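Local structure of putative glycoside hydrolase (Bacteroides ovatus, 4ONZ) at residues N11-G16 with D298-P303; R254-I259 with D352-K357; V262-N267 with V322-L327. The protein is a putative glycoside hydrolase of the beta-fructosidase clan, whose members share a five-bladed beta-propeller fold. All coordinates share one frame; numbering follows the deposited sequence.

Contact 1: residues N11-G16 with D298-P303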
ATOM      1  N   ASN A  11      -8.753 -14.516 -18.608  1.00 65.44           N
ATOM      2  CA  ASN A  11      -8.075 -14.063 -17.352  1.00 66.95           C
ATOM      3  C   ASN A  11      -6.919 -14.975 -16.917  1.00 62.47           C
ATOM      4  O   ASN A  11      -6.799 -15.334 -15.744  1.00 63.32           O
ATOM      5  CB  ASN A  11      -9.096 -13.896 -16.214  1.00 67.86           C
ATOM      6  CG  ASN A  11      -9.986 -12.674 -16.393  1.00 70.13           C
ATOM      7  OD1 ASN A  11      -9.684 -11.775 -17.184  1.00 70.71           O
ATOM      8  ND2 ASN A  11     -11.083 -12.628 -15.642  1.00 65.46           N
ATOM      9  N   ASN A  12      -6.068 -15.336 -17.876  1.00 56.46           N
ATOM     10  CA  ASN A  12      -4.882 -16.151 -17.602  1.00 51.63           C
ATOM     11  C   ASN A  12      -3.765 -15.327 -16.934  1.00 43.76           C
ATOM     12  O   ASN A  12      -2.843 -15.891 -16.344  1.00 43.97           O
ATOM     13  CB  ASN A  12      -4.353 -16.803 -18.890  1.00 58.18           C
ATOM     14  CG  ASN A  12      -3.854 -15.784 -19.917  1.00 64.76           C
ATOM     15  OD1 ASN A  12      -4.338 -14.651 -19.983  1.00 64.67           O
ATOM     16  ND2 ASN A  12      -2.889 -16.196 -20.735  1.00 70.58           N
ATOM     17  N   TRP A  13      -3.868 -13.998 -17.032  1.00 34.13           N
ATOM     18  CA  TRP A  13      -2.880 -13.069 -16.476  1.00 30.45           C
ATOM     19  C   TRP A  13      -3.138 -12.665 -15.018  1.00 28.37           C
ATOM     20  O   TRP A  13      -2.270 -12.074 -14.371  1.00 27.72           O
ATOM     21  CB  TRP A  13      -2.839 -11.793 -17.332  1.00 30.61           C
ATOM     22  CG  TRP A  13      -4.141 -11.028 -17.368  1.00 28.50           C
ATOM     23  CD1 TRP A  13      -5.137 -11.143 -18.297  1.00 30.43           C
ATOM     24  CD2 TRP A  13      -4.581 -10.035 -16.432  1.00 28.71           C
ATOM     25  NE1 TRP A  13      -6.170 -10.282 -17.995  1.00 30.58           N
ATOM     26  CE2 TRP A  13      -5.850  -9.588 -16.857  1.00 28.34           C
ATOM     27  CE3 TRP A  13      -4.021  -9.473 -15.278  1.00 26.97           C
ATOM     28  CZ2 TRP A  13      -6.569  -8.609 -16.168  1.00 27.96           C
ATOM     29  CZ3 TRP A  13      -4.738  -8.503 -14.595  1.00 24.45           C
ATOM     30  CH2 TRP A  13      -5.996  -8.083 -15.042  1.00 25.78           C
ATOM     31  N   VAL A  14      -4.322 -12.979 -14.507  1.00 26.75           N
ATOM     32  CA  VAL A  14      -4.724 -12.571 -13.164  1.00 27.66           C
ATOM     33  C   VAL A  14      -3.924 -13.300 -12.087  1.00 24.89           C
ATOM     34  O   VAL A  14      -3.711 -14.498 -12.175  1.00 24.79           O
ATOM     35  CB  VAL A  14      -6.239 -12.804 -12.960  1.00 28.08           C
ATOM     36  CG1 VAL A  14      -6.671 -12.424 -11.556  1.00 28.63           C
ATOM     37  CG2 VAL A  14      -7.036 -12.008 -13.983  1.00 30.95           C
ATOM     38  N   ILE A  15      -3.459 -12.563 -11.086  1.00 26.10           N
ATOM     39  CA  ILE A  15      -2.711 -13.171  -9.994  1.00 25.16           C
ATOM     40  C   ILE A  15      -3.723 -13.668  -8.971  1.00 26.98           C
ATOM     41  O   ILE A  15      -4.598 -12.915  -8.520  1.00 28.01           O
ATOM     42  CB  ILE A  15      -1.706 -12.201  -9.355  1.00 24.33           C
ATOM     43  CG1 ILE A  15      -0.737 -11.672 -10.415  1.00 25.85           C
ATOM     44  CG2 ILE A  15      -0.939 -12.904  -8.241  1.00 25.08           C
ATOM     45  CD1 ILE A  15       0.238 -10.638  -9.918  1.00 25.89           C
ATOM     46  N   GLY A  16      -3.608 -14.945  -8.624  1.00 27.99           N
ATOM     47  CA  GLY A  16      -4.516 -15.579  -7.684  1.00 27.68           C
ATOM     48  C   GLY A  16      -4.791 -17.028  -8.067  1.00 28.41           C
ATOM     49  O   GLY A  16      -4.129 -17.566  -8.946  1.00 30.58           O
ATOM     50  N   ASP A 298      -5.381  -4.832 -20.063  1.00 28.45           N
ATOM     51  CA  ASP A 298      -6.609  -5.439 -19.567  1.00 28.04           C
ATOM     52  C   ASP A 298      -6.905  -4.943 -18.155  1.00 26.31           C
ATOM     53  O   ASP A 298      -6.013  -4.451 -17.465  1.00 23.14           O
ATOM     54  CB  ASP A 298      -6.487  -6.969 -19.594  1.00 30.67           C
ATOM     55  CG  ASP A 298      -7.842  -7.681 -19.689  1.00 34.53           C
ATOM     56  OD1 ASP A 298      -8.914  -7.035 -19.561  1.00 33.78           O
ATOM     57  OD2 ASP A 298      -7.831  -8.909 -19.908  1.00 38.81           O
ATOM     58  N   ARG A 299      -8.158  -5.106 -17.734  1.00 24.98           N
ATOM     59  CA  ARG A 299      -8.628  -4.633 -16.434  1.00 24.08           C
ATOM     60  C   ARG A 299      -9.803  -5.512 -16.009  1.00 25.64           C
ATOM     61  O   ARG A 299     -10.680  -5.824 -16.830  1.00 27.82           O
ATOM     62  CB  ARG A 299      -9.064  -3.171 -16.588  1.00 22.72           C
ATOM     63  CG  ARG A 299      -9.468  -2.424 -15.329  1.00 21.04           C
ATOM     64  CD  ARG A 299      -9.829  -1.010 -15.729  1.00 21.28           C
ATOM     65  NE  ARG A 299     -10.335  -0.182 -14.644  1.00 21.20           N
ATOM     66  CZ  ARG A 299     -10.719   1.084 -14.800  1.00 22.02           C
ATOM     67  NH1 ARG A 299     -10.674   1.656 -15.999  1.00 22.40           N
ATOM     68  NH2 ARG A 299     -11.164   1.782 -13.769  1.00 22.46           N
ATOM     69  N   LEU A 300      -9.808  -5.964 -14.757  1.00 24.21           N
ATOM     70  CA  LEU A 300     -10.912  -6.792 -14.267  1.00 23.77           C
ATOM     71  C   LEU A 300     -12.200  -5.989 -14.141  1.00 25.15           C
ATOM     72  O   LEU A 300     -12.193  -4.873 -13.620  1.00 22.60           O
ATOM     73  CB  LEU A 300     -10.580  -7.414 -12.912  1.00 23.71           C
ATOM     74  CG  LEU A 300      -9.418  -8.405 -12.940  1.00 24.02           C
ATOM     75  CD1 LEU A 300      -9.142  -8.939 -11.554  1.00 24.05           C
ATOM     76  CD2 LEU A 300      -9.735  -9.539 -13.889  1.00 25.84           C
ATOM     77  N   ASP A 301     -13.290  -6.558 -14.645  1.00 25.11           N
ATOM     78  CA  ASP A 301     -14.607  -5.948 -14.536  1.00 26.69           C
ATOM     79  C   ASP A 301     -15.158  -6.105 -13.131  1.00 25.09           C
ATOM     80  O   ASP A 301     -15.858  -5.229 -12.642  1.00 25.23           O
ATOM     81  CB  ASP A 301     -15.598  -6.598 -15.508  1.00 30.33           C
ATOM     82  CG  ASP A 301     -15.393  -6.156 -16.931  1.00 35.21           C
ATOM     83  OD1 ASP A 301     -14.834  -5.066 -17.142  1.00 37.12           O
ATOM     84  OD2 ASP A 301     -15.822  -6.887 -17.841  1.00 45.56           O
ATOM     85  N   LYS A 302     -14.868  -7.252 -12.525  1.00 23.71           N
ATOM     86  CA  LYS A 302     -15.317  -7.598 -11.187  1.00 25.18           C
ATOM     87  C   LYS A 302     -14.101  -7.733 -10.294  1.00 23.22           C
ATOM     88  O   LYS A 302     -13.028  -8.134 -10.764  1.00 22.28           O
ATOM     89  CB  LYS A 302     -16.058  -8.942 -11.217  1.00 27.36           C
ATOM     90  CG  LYS A 302     -17.334  -8.955 -12.049  1.00 30.02           C
ATOM     91  CD  LYS A 302     -18.418  -8.100 -11.427  1.00 31.84           C
ATOM     92  CE  LYS A 302     -19.737  -8.215 -12.184  1.00 35.44           C
ATOM     93  NZ  LYS A 302     -20.835  -7.523 -11.446  1.00 34.94           N
ATOM     94  N   PRO A 303     -14.257  -7.429  -8.997  1.00 22.00           N
ATOM     95  CA  PRO A 303     -13.100  -7.544  -8.125  1.00 20.05           C
ATOM     96  C   PRO A 303     -12.663  -9.001  -7.948  1.00 20.94           C
ATOM     97  O   PRO A 303     -13.484  -9.910  -8.056  1.00 20.25           O
ATOM     98  CB  PRO A 303     -13.585  -6.924  -6.803  1.00 20.98           C
ATOM     99  CG  PRO A 303     -15.067  -7.034  -6.823  1.00 21.35           C
ATOM    100  CD  PRO A 303     -15.494  -7.099  -8.263  1.00 21.56           C
TER

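Contact 2: residues R254-I259 with D352-K357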
ATOM      1  N   ARG A 254       5.919  -7.216 -12.134  1.00 24.79           N
ATOM      2  CA  ARG A 254       6.094  -7.738 -13.485  1.00 25.87           C
ATOM      3  C   ARG A 254       5.694  -9.219 -13.532  1.00 26.80           C
ATOM      4  O   ARG A 254       5.929  -9.960 -12.575  1.00 23.17           O
ATOM      5  CB  ARG A 254       7.537  -7.596 -13.959  1.00 26.54           C
ATOM      6  CG  ARG A 254       7.976  -6.182 -14.294  1.00 26.72           C
ATOM      7  CD  ARG A 254       9.226  -6.256 -15.161  1.00 28.84           C
ATOM      8  NE  ARG A 254       9.824  -4.953 -15.432  1.00 29.29           N
ATOM      9  CZ  ARG A 254       9.511  -4.154 -16.453  1.00 29.85           C
ATOM     10  NH1 ARG A 254       8.575  -4.491 -17.337  1.00 29.81           N
ATOM     11  NH2 ARG A 254      10.155  -2.998 -16.590  1.00 30.87           N
ATOM     12  N   THR A 255       5.072  -9.620 -14.646  1.00 27.46           N
ATOM     13  CA  THR A 255       4.657 -11.012 -14.887  1.00 28.98           C
ATOM     14  C   THR A 255       4.938 -11.329 -16.355  1.00 29.66           C
ATOM     15  O   THR A 255       5.306 -10.434 -17.112  1.00 28.03           O
ATOM     16  CB  THR A 255       3.141 -11.231 -14.657  1.00 29.10           C
ATOM     17  OG1 THR A 255       2.391 -10.576 -15.693  1.00 27.04           O
ATOM     18  CG2 THR A 255       2.700 -10.708 -13.292  1.00 28.18           C
ATOM     19  N   LYS A 256       4.749 -12.584 -16.758  1.00 35.97           N
ATOM     20  CA  LYS A 256       4.964 -12.987 -18.161  1.00 38.07           C
ATOM     21  C   LYS A 256       4.113 -12.175 -19.144  1.00 37.32           C
ATOM     22  O   LYS A 256       4.530 -11.934 -20.277  1.00 36.35           O
ATOM     23  CB  LYS A 256       4.617 -14.461 -18.383  1.00 43.13           C
ATOM     24  CG  LYS A 256       5.451 -15.479 -17.628  1.00 48.69           C
ATOM     25  CD  LYS A 256       5.051 -16.887 -18.056  1.00 53.16           C
ATOM     26  CE  LYS A 256       5.682 -17.957 -17.182  1.00 55.00           C
ATOM     27  NZ  LYS A 256       7.167 -17.874 -17.159  1.00 57.34           N
ATOM     28  N   HIS A 257       2.921 -11.764 -18.709  1.00 36.02           N
ATOM     29  CA  HIS A 257       1.991 -11.030 -19.576  1.00 37.20           C
ATOM     30  C   HIS A 257       2.140  -9.505 -19.547  1.00 34.67           C
ATOM     31  O   HIS A 257       1.534  -8.803 -20.362  1.00 34.33           O
ATOM     32  CB  HIS A 257       0.562 -11.427 -19.235  1.00 40.23           C
ATOM     33  CG  HIS A 257       0.321 -12.901 -19.315  1.00 46.07           C
ATOM     34  ND1 HIS A 257       0.455 -13.735 -18.225  1.00 51.16           N
ATOM     35  CD2 HIS A 257      -0.021 -13.693 -20.357  1.00 49.26           C
ATOM     36  CE1 HIS A 257       0.195 -14.977 -18.591  1.00 52.86           C
ATOM     37  NE2 HIS A 257      -0.097 -14.979 -19.880  1.00 52.44           N
ATOM     38  N   GLY A 258       2.963  -9.002 -18.636  1.00 32.06           N
ATOM     39  CA  GLY A 258       3.190  -7.567 -18.500  1.00 31.40           C
ATOM     40  C   GLY A 258       3.233  -7.163 -17.040  1.00 31.64           C
ATOM     41  O   GLY A 258       3.563  -7.974 -16.181  1.00 33.20           O
ATOM     42  N   ILE A 259       2.888  -5.910 -16.762  1.00 26.47           N
ATOM     43  CA  ILE A 259       2.890  -5.395 -15.393  1.00 24.86           C
ATOM     44  C   ILE A 259       1.493  -5.504 -14.816  1.00 23.23           C
ATOM     45  O   ILE A 259       0.536  -5.063 -15.442  1.00 24.85           O
ATOM     46  CB  ILE A 259       3.327  -3.914 -15.362  1.00 24.88           C
ATOM     47  CG1 ILE A 259       4.770  -3.787 -15.862  1.00 25.12           C
ATOM     48  CG2 ILE A 259       3.203  -3.336 -13.949  1.00 23.21           C
ATOM     49  CD1 ILE A 259       5.176  -2.384 -16.258  1.00 25.89           C
ATOM     50  N   ASP A 352      -0.118 -20.222  -6.704  1.00 33.79           N
ATOM     51  CA  ASP A 352       0.144 -20.245  -8.151  1.00 34.09           C
ATOM     52  C   ASP A 352       1.042 -19.058  -8.509  1.00 31.08           C
ATOM     53  O   ASP A 352       0.557 -17.937  -8.690  1.00 30.56           O
ATOM     54  CB  ASP A 352      -1.171 -20.189  -8.940  1.00 38.94           C
ATOM     55  CG  ASP A 352      -0.960 -20.235 -10.451  1.00 41.51           C
ATOM     56  OD1 ASP A 352       0.180 -20.475 -10.907  1.00 38.66           O
ATOM     57  OD2 ASP A 352      -1.952 -20.030 -11.187  1.00 47.38           O
ATOM     58  N   VAL A 353       2.343 -19.318  -8.643  1.00 28.90           N
ATOM     59  CA  VAL A 353       3.338 -18.258  -8.881  1.00 29.43           C
ATOM     60  C   VAL A 353       4.142 -18.341 -10.183  1.00 29.05           C
ATOM     61  O   VAL A 353       5.033 -17.511 -10.418  1.00 27.51           O
ATOM     62  CB  VAL A 353       4.330 -18.196  -7.696  1.00 29.16           C
ATOM     63  CG1 VAL A 353       3.579 -17.881  -6.411  1.00 28.98           C
ATOM     64  CG2 VAL A 353       5.107 -19.503  -7.551  1.00 31.70           C
ATOM     65  N   LYS A 354       3.816 -19.305 -11.037  1.00 33.28           N
ATOM     66  CA  LYS A 354       4.547 -19.506 -12.290  1.00 34.65           C
ATOM     67  C   LYS A 354       4.609 -18.248 -13.148  1.00 33.11           C
ATOM     68  O   LYS A 354       5.653 -17.941 -13.725  1.00 31.91           O
ATOM     69  CB  LYS A 354       3.929 -20.653 -13.095  1.00 39.02           C
ATOM     70  CG  LYS A 354       4.670 -20.953 -14.386  1.00 43.63           C
ATOM     71  CD  LYS A 354       4.207 -22.258 -15.017  1.00 48.37           C
ATOM     72  CE  LYS A 354       5.091 -22.624 -16.197  1.00 49.78           C
ATOM     73  NZ  LYS A 354       4.747 -23.964 -16.745  1.00 55.88           N
ATOM     74  N   LYS A 355       3.503 -17.507 -13.213  1.00 33.66           N
ATOM     75  CA  LYS A 355       3.447 -16.288 -14.038  1.00 32.79           C
ATOM     76  C   LYS A 355       4.460 -15.205 -13.664  1.00 30.69           C
ATOM     77  O   LYS A 355       4.738 -14.317 -14.475  1.00 28.55           O
ATOM     78  CB  LYS A 355       2.031 -15.701 -14.072  1.00 33.98           C
ATOM     79  CG  LYS A 355       1.435 -15.340 -12.718  1.00 34.74           C
ATOM     80  CD  LYS A 355       0.073 -14.669 -12.870  1.00 34.90           C
ATOM     81  CE  LYS A 355      -0.974 -15.545 -13.555  1.00 34.75           C
ATOM     82  NZ  LYS A 355      -1.345 -16.759 -12.778  1.00 35.14           N
ATOM     83  N   LEU A 356       5.016 -15.288 -12.455  1.00 29.25           N
ATOM     84  CA  LEU A 356       6.016 -14.318 -11.996  1.00 31.09           C
ATOM     85  C   LEU A 356       7.418 -14.523 -12.591  1.00 33.15           C
ATOM     86  O   LEU A 356       8.242 -13.610 -12.533  1.00 32.41           O
ATOM     87  CB  LEU A 356       6.132 -14.349 -10.471  1.00 29.60           C
ATOM     88  CG  LEU A 356       4.857 -14.163  -9.654  1.00 30.75           C
ATOM     89  CD1 LEU A 356       5.207 -14.151  -8.176  1.00 30.44           C
ATOM     90  CD2 LEU A 356       4.126 -12.884 -10.044  1.00 29.27           C
ATOM     91  N   LYS A 357       7.709 -15.714 -13.115  1.00 39.28           N
ATOM     92  CA  LYS A 357       9.018 -15.987 -13.747  1.00 43.12           C
ATOM     93  C   LYS A 357       9.129 -15.279 -15.096  1.00 48.24           C
ATOM     94  O   LYS A 357       8.335 -15.536 -16.003  1.00 47.49           O
ATOM     95  CB  LYS A 357       9.257 -17.494 -13.916  1.00 47.20           C
ATOM     96  CG  LYS A 357      10.037 -18.147 -12.779  1.00 52.39           C
ATOM     97  CD  LYS A 357       9.450 -17.892 -11.399  1.00 53.60           C
ATOM     98  CE  LYS A 357       8.093 -18.549 -11.213  1.00 54.52           C
ATOM     99  NZ  LYS A 357       7.586 -18.348  -9.830  1.00 53.23           N
TER
HETATM  100  O   HOH W   1       8.352 -10.980 -11.874  1.00 27.64           O

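Contact 3: residues V262-N267 with V322-L327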
ATOM      1  N   VAL A 262      -2.169  -4.386  -8.576  1.00 18.45           N
ATOM      2  CA  VAL A 262      -3.309  -4.707  -7.730  1.00 19.31           C
ATOM      3  C   VAL A 262      -3.770  -3.362  -7.153  1.00 18.41           C
ATOM      4  O   VAL A 262      -2.971  -2.606  -6.578  1.00 17.68           O
ATOM      5  CB  VAL A 262      -2.964  -5.713  -6.606  1.00 19.12           C
ATOM      6  CG1 VAL A 262      -4.094  -5.803  -5.588  1.00 20.83           C
ATOM      7  CG2 VAL A 262      -2.673  -7.087  -7.190  1.00 21.63           C
ATOM      8  N   TYR A 263      -5.049  -3.044  -7.326  1.00 17.24           N
ATOM      9  CA  TYR A 263      -5.562  -1.780  -6.841  1.00 17.68           C
ATOM     10  C   TYR A 263      -6.891  -1.953  -6.124  1.00 17.04           C
ATOM     11  O   TYR A 263      -7.561  -2.973  -6.256  1.00 17.01           O
ATOM     12  CB  TYR A 263      -5.662  -0.761  -7.983  1.00 17.75           C
ATOM     13  CG  TYR A 263      -6.791  -0.966  -8.973  1.00 17.06           C
ATOM     14  CD1 TYR A 263      -6.637  -1.784 -10.085  1.00 16.93           C
ATOM     15  CD2 TYR A 263      -7.996  -0.292  -8.822  1.00 16.72           C
ATOM     16  CE1 TYR A 263      -7.664  -1.945 -10.998  1.00 17.48           C
ATOM     17  CE2 TYR A 263      -9.023  -0.442  -9.735  1.00 15.86           C
ATOM     18  CZ  TYR A 263      -8.858  -1.266 -10.818  1.00 17.58           C
ATOM     19  OH  TYR A 263      -9.901  -1.409 -11.711  1.00 18.06           O
ATOM     20  N   ASN A 264      -7.238  -0.945  -5.340  1.00 16.76           N
ATOM     21  CA  ASN A 264      -8.446  -0.958  -4.560  1.00 15.28           C
ATOM     22  C   ASN A 264      -9.484  -0.024  -5.136  1.00 16.74           C
ATOM     23  O   ASN A 264      -9.205   1.152  -5.386  1.00 19.24           O
ATOM     24  CB  ASN A 264      -8.111  -0.546  -3.144  1.00 14.87           C
ATOM     25  CG  ASN A 264      -7.151  -1.502  -2.492  1.00 15.69           C
ATOM     26  OD1 ASN A 264      -7.491  -2.650  -2.250  1.00 16.53           O
ATOM     27  ND2 ASN A 264      -5.942  -1.042  -2.217  1.00 15.00           N
ATOM     28  N   GLY A 265     -10.685  -0.551  -5.341  1.00 17.19           N
ATOM     29  CA  GLY A 265     -11.785   0.240  -5.861  1.00 18.26           C
ATOM     30  C   GLY A 265     -12.772   0.506  -4.752  1.00 18.50           C
ATOM     31  O   GLY A 265     -13.067  -0.386  -3.966  1.00 22.42           O
ATOM     32  N   LYS A 266     -13.246   1.743  -4.639  1.00 18.60           N
ATOM     33  CA  LYS A 266     -14.280   2.046  -3.669  1.00 17.32           C
ATOM     34  C   LYS A 266     -15.583   2.096  -4.459  1.00 17.93           C
ATOM     35  O   LYS A 266     -15.687   2.826  -5.451  1.00 17.53           O
ATOM     36  CB  LYS A 266     -14.005   3.361  -2.933  1.00 18.28           C
ATOM     37  CG  LYS A 266     -15.045   3.686  -1.876  1.00 18.05           C
ATOM     38  CD  LYS A 266     -14.779   5.015  -1.183  1.00 19.40           C
ATOM     39  CE  LYS A 266     -15.896   5.348  -0.208  1.00 21.43           C
ATOM     40  NZ  LYS A 266     -15.605   6.556   0.607  1.00 22.18           N
ATOM     41  N   ASN A 267     -16.583   1.350  -3.990  1.00 17.89           N
ATOM     42  CA  ASN A 267     -17.870   1.218  -4.671  1.00 17.46           C
ATOM     43  C   ASN A 267     -18.886   2.279  -4.250  1.00 17.65           C
ATOM     44  O   ASN A 267     -19.072   2.521  -3.062  1.00 18.03           O
ATOM     45  CB  ASN A 267     -18.439  -0.184  -4.363  1.00 17.28           C
ATOM     46  CG  ASN A 267     -19.576  -0.582  -5.288  1.00 17.43           C
ATOM     47  OD1 ASN A 267     -19.586  -0.242  -6.472  1.00 17.07           O
ATOM     48  ND2 ASN A 267     -20.553  -1.318  -4.745  1.00 17.88           N
ATOM     49  N   VAL A 322     -12.391  -4.305   2.430  1.00 17.26           N
ATOM     50  CA  VAL A 322     -11.019  -4.809   2.416  1.00 17.42           C
ATOM     51  C   VAL A 322     -10.140  -3.862   1.601  1.00 16.77           C
ATOM     52  O   VAL A 322     -10.587  -3.310   0.591  1.00 16.80           O
ATOM     53  CB  VAL A 322     -10.909  -6.259   1.876  1.00 18.83           C
ATOM     54  CG1 VAL A 322     -11.706  -7.199   2.754  1.00 19.99           C
ATOM     55  CG2 VAL A 322     -11.368  -6.373   0.429  1.00 19.00           C
ATOM     56  N   PHE A 323      -8.902  -3.661   2.058  1.00 16.34           N
ATOM     57  CA  PHE A 323      -7.971  -2.727   1.408  1.00 16.10           C
ATOM     58  C   PHE A 323      -6.604  -3.386   1.321  1.00 16.41           C
ATOM     59  O   PHE A 323      -5.919  -3.553   2.337  1.00 15.39           O
ATOM     60  CB  PHE A 323      -7.910  -1.422   2.192  1.00 16.43           C
ATOM     61  CG  PHE A 323      -7.219  -0.306   1.459  1.00 16.31           C
ATOM     62  CD1 PHE A 323      -7.914   0.467   0.543  1.00 17.86           C
ATOM     63  CD2 PHE A 323      -5.892  -0.010   1.703  1.00 16.06           C
ATOM     64  CE1 PHE A 323      -7.294   1.508  -0.128  1.00 16.65           C
ATOM     65  CE2 PHE A 323      -5.273   1.028   1.041  1.00 17.64           C
ATOM     66  CZ  PHE A 323      -5.972   1.790   0.126  1.00 16.78           C
ATOM     67  N   ILE A 324      -6.236  -3.769   0.100  1.00 16.29           N
ATOM     68  CA  ILE A 324      -5.015  -4.536  -0.177  1.00 17.69           C
ATOM     69  C   ILE A 324      -3.814  -3.629  -0.269  1.00 16.43           C
ATOM     70  O   ILE A 324      -3.824  -2.670  -1.039  1.00 15.09           O
ATOM     71  CB  ILE A 324      -5.118  -5.311  -1.506  1.00 20.12           C
ATOM     72  CG1 ILE A 324      -6.448  -6.061  -1.624  1.00 24.13           C
ATOM     73  CG2 ILE A 324      -3.946  -6.269  -1.668  1.00 22.20           C
ATOM     74  CD1 ILE A 324      -6.787  -6.975  -0.477  1.00 25.55           C
ATOM     75  N   GLU A 325      -2.763  -3.931   0.492  1.00 15.24           N
ATOM     76  CA  GLU A 325      -1.621  -3.015   0.525  1.00 15.35           C
ATOM     77  C   GLU A 325      -0.234  -3.658   0.626  1.00 16.30           C
ATOM     78  O   GLU A 325       0.780  -2.974   0.411  1.00 15.76           O
ATOM     79  CB  GLU A 325      -1.876  -2.019   1.660  1.00 15.52           C
ATOM     80  CG  GLU A 325      -0.968  -0.792   1.728  1.00 15.19           C
ATOM     81  CD  GLU A 325      -1.504   0.253   2.695  1.00 16.22           C
ATOM     82  OE1 GLU A 325      -2.745   0.297   2.902  1.00 16.49           O
ATOM     83  OE2 GLU A 325      -0.695   1.037   3.256  1.00 15.78           O
ATOM     84  N   GLY A 326      -0.187  -4.954   0.938  1.00 15.53           N
ATOM     85  CA  GLY A 326       1.072  -5.683   1.021  1.00 16.77           C
ATOM     86  C   GLY A 326       1.051  -6.944   0.190  1.00 16.57           C
ATOM     87  O   GLY A 326       0.041  -7.633   0.131  1.00 17.89           O
ATOM     88  N   LEU A 327       2.173  -7.237  -0.457  1.00 18.09           N
ATOM     89  CA  LEU A 327       2.311  -8.417  -1.283  1.00 20.78           C
ATOM     90  C   LEU A 327       3.735  -8.935  -1.180  1.00 20.95           C
ATOM     91  O   LEU A 327       4.693  -8.230  -1.534  1.00 20.43           O
ATOM     92  CB  LEU A 327       1.981  -8.096  -2.740  1.00 20.66           C
ATOM     93  CG  LEU A 327       2.088  -9.262  -3.716  1.00 21.68           C
ATOM     94  CD1 LEU A 327       1.084 -10.367  -3.375  1.00 23.31           C
ATOM     95  CD2 LEU A 327       1.877  -8.758  -5.139  1.00 22.75           C
TER

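Contact 1: residues N11-G16 with D298-P303
Trp13 and Asp298 make the one hydrogen bond between 11-16 and 298-303. NE1 of Trp13 donates to OD2 of Asp298 over 2.9 Å, bent to 139° at the hydrogen. Trp13 CG sits between its backbone N and carbonyl carbon (chi1 62°), which starts the indole off toward Asp298. The proton arrives from above the carboxylate plane, and the ring and carboxylate planes stand 49° apart. Tryptophan suits this place because one large side chain supplies both an N-H and a broad apolar surface. The other oxygen of Asp298, OD1, accepts from Arg299 N at 2.8 Å, so both oxygens are held.

The apolar part centres on Leu300. Leu300 CD2 meets Val14 CG2 tip to tip at 3.7 Å, and the same methyl lies 4.0 Å from Trp13 CZ2. Leu300 CG lies 4.0 Å from Trp13 CH2, on the six-membered ring. Val14 CG2 also lies over the centre of one face of the Trp13 indole, 3.8 Å above the plane, so tryptophan, valine and leucine form one apolar patch. At its margin the poorly ordered amide of Asn11 touches Leu300 CD2.

Outside, the indole packs on Leu287 and Gln285 of strand 281-288 and on Val260 of strand 258-266. Arg299 extends elsewhere, to a salt bridge with Asp242. An N-terminal arm thus overlies the last strands of a mixed sheet, consistent with a blade of the family's beta-propeller.

Contact 2: residues R254-I259 with D352-K357
Thr255 and Lys256 open the type I beta turn that joins strands 245-255 and 258-266 into a hairpin, and this turn rests on the 3-10 segment 354-356 near the C terminus. Lys256 makes both direct hydrogen bonds. Lys256 N donates to Lys355 O at 2.9 Å, while Lys256 NZ reaches Lys357 O, also at 2.9 Å. Bending at the last torsion (chi4 -57°) turns NZ to that carbonyl, and Lys256 CE passes 3.5 Å from Lys354 O. A long, flexible lysine suits the spot: the chain lies beside carbonyls and its charge ends on one.

A water adds a third link, donating to Arg254 O and Leu356 O, each at 2.7 Å. Apolar contact is slight, with Thr255 CG2 4.2 Å from Leu356 CD2.

The turn is stiffened from within. Thr255 OG1, placed between the backbone N and the carbonyl carbon (chi1 70°), donates to Gly258 O at 2.9 Å, an oxygen that also accepts from Thr255 N. At the backbone angles of Gly258 a CB would run into the carbonyl oxygen before it, which explains the residue type. Within 352-357, Lys357 NZ folds back to Val353 O, which Leu356 N approaches from the opposite face.

Outward, Leu356 packs on Ile253 of strand 245-255 and on Leu334 of strand 333-340, and Lys357 touches Leu186 of strand 180-187, so the C-terminal loop spans two sheets.

Contact 3: residues V262-N267 with V322-L327
Asn264 grips the backbone of Ile324 with both ends of its amide. Asn264 OD1 accepts from Ile324 N at 2.9 Å, and Asn264 ND2 donates to Ile324 O, also at 2.9 Å and almost straight (174°), with that oxygen in the amide plane. Asparagine suits the place because its paired acceptor and donor match the N-H and C=O of a single residue. With CG anti to the carbonyl carbon (chi1 -62°), Asn264 sets its amide off toward strand 322-330.

The same amide stacks on Phe323. Asn264 ND2 lies 3.5 Å above the centre of the Phe323 ring, and the two planes are 22° apart; Asn264 CB comes within 3.7 Å of Phe323 CE1. The buried amide is thus bonded at its end and covered on one side by an aromatic face. Val262 CG1 meets Ile324 CG2 at 4.0 Å, an apolar contact.

Within the same strand, Glu325 OE1 lies in plane at the edge of the Phe323 ring; outside the segments, Tyr281 meets that ring edge-to-face. An unknown ligand, probably from the crystallisation liquor, comes within about 3 Å of the Phe323 side chain (nearest atoms).

The strands run roughly antiparallel but belong to different sheets, so Asn264 bridges what are probably neighbouring propeller blades. Strand 258-266 lies between 245-255 and 281-288, while strand 322-330 pairs with 333-340, where Glu325 and Gly326 form a classic beta bulge opposite Tyr337.

Overall arrangement
From the N terminus, the first segment, 11-16, is separated by about 280 residues from 298-303, where contact 1 closes the longest loop. Contact 2 starts at 254-259, inside that loop, and ends beyond it at 352-357, so the two cross. Contact 3, from 262-267 to 322-327, is nested within contact 2 and likewise crosses contact 1. Contacts 2 and 3 share strand 258-266, one at its hairpin end and one deeper in the protein. Contact 1 adjoins contact 2, where Val14 O packs on Lys355 CE, and reaches contact 3 through Arg299 and Tyr263. Together they tie both chain termini and the 322-350 sheet to the large mixed sheet.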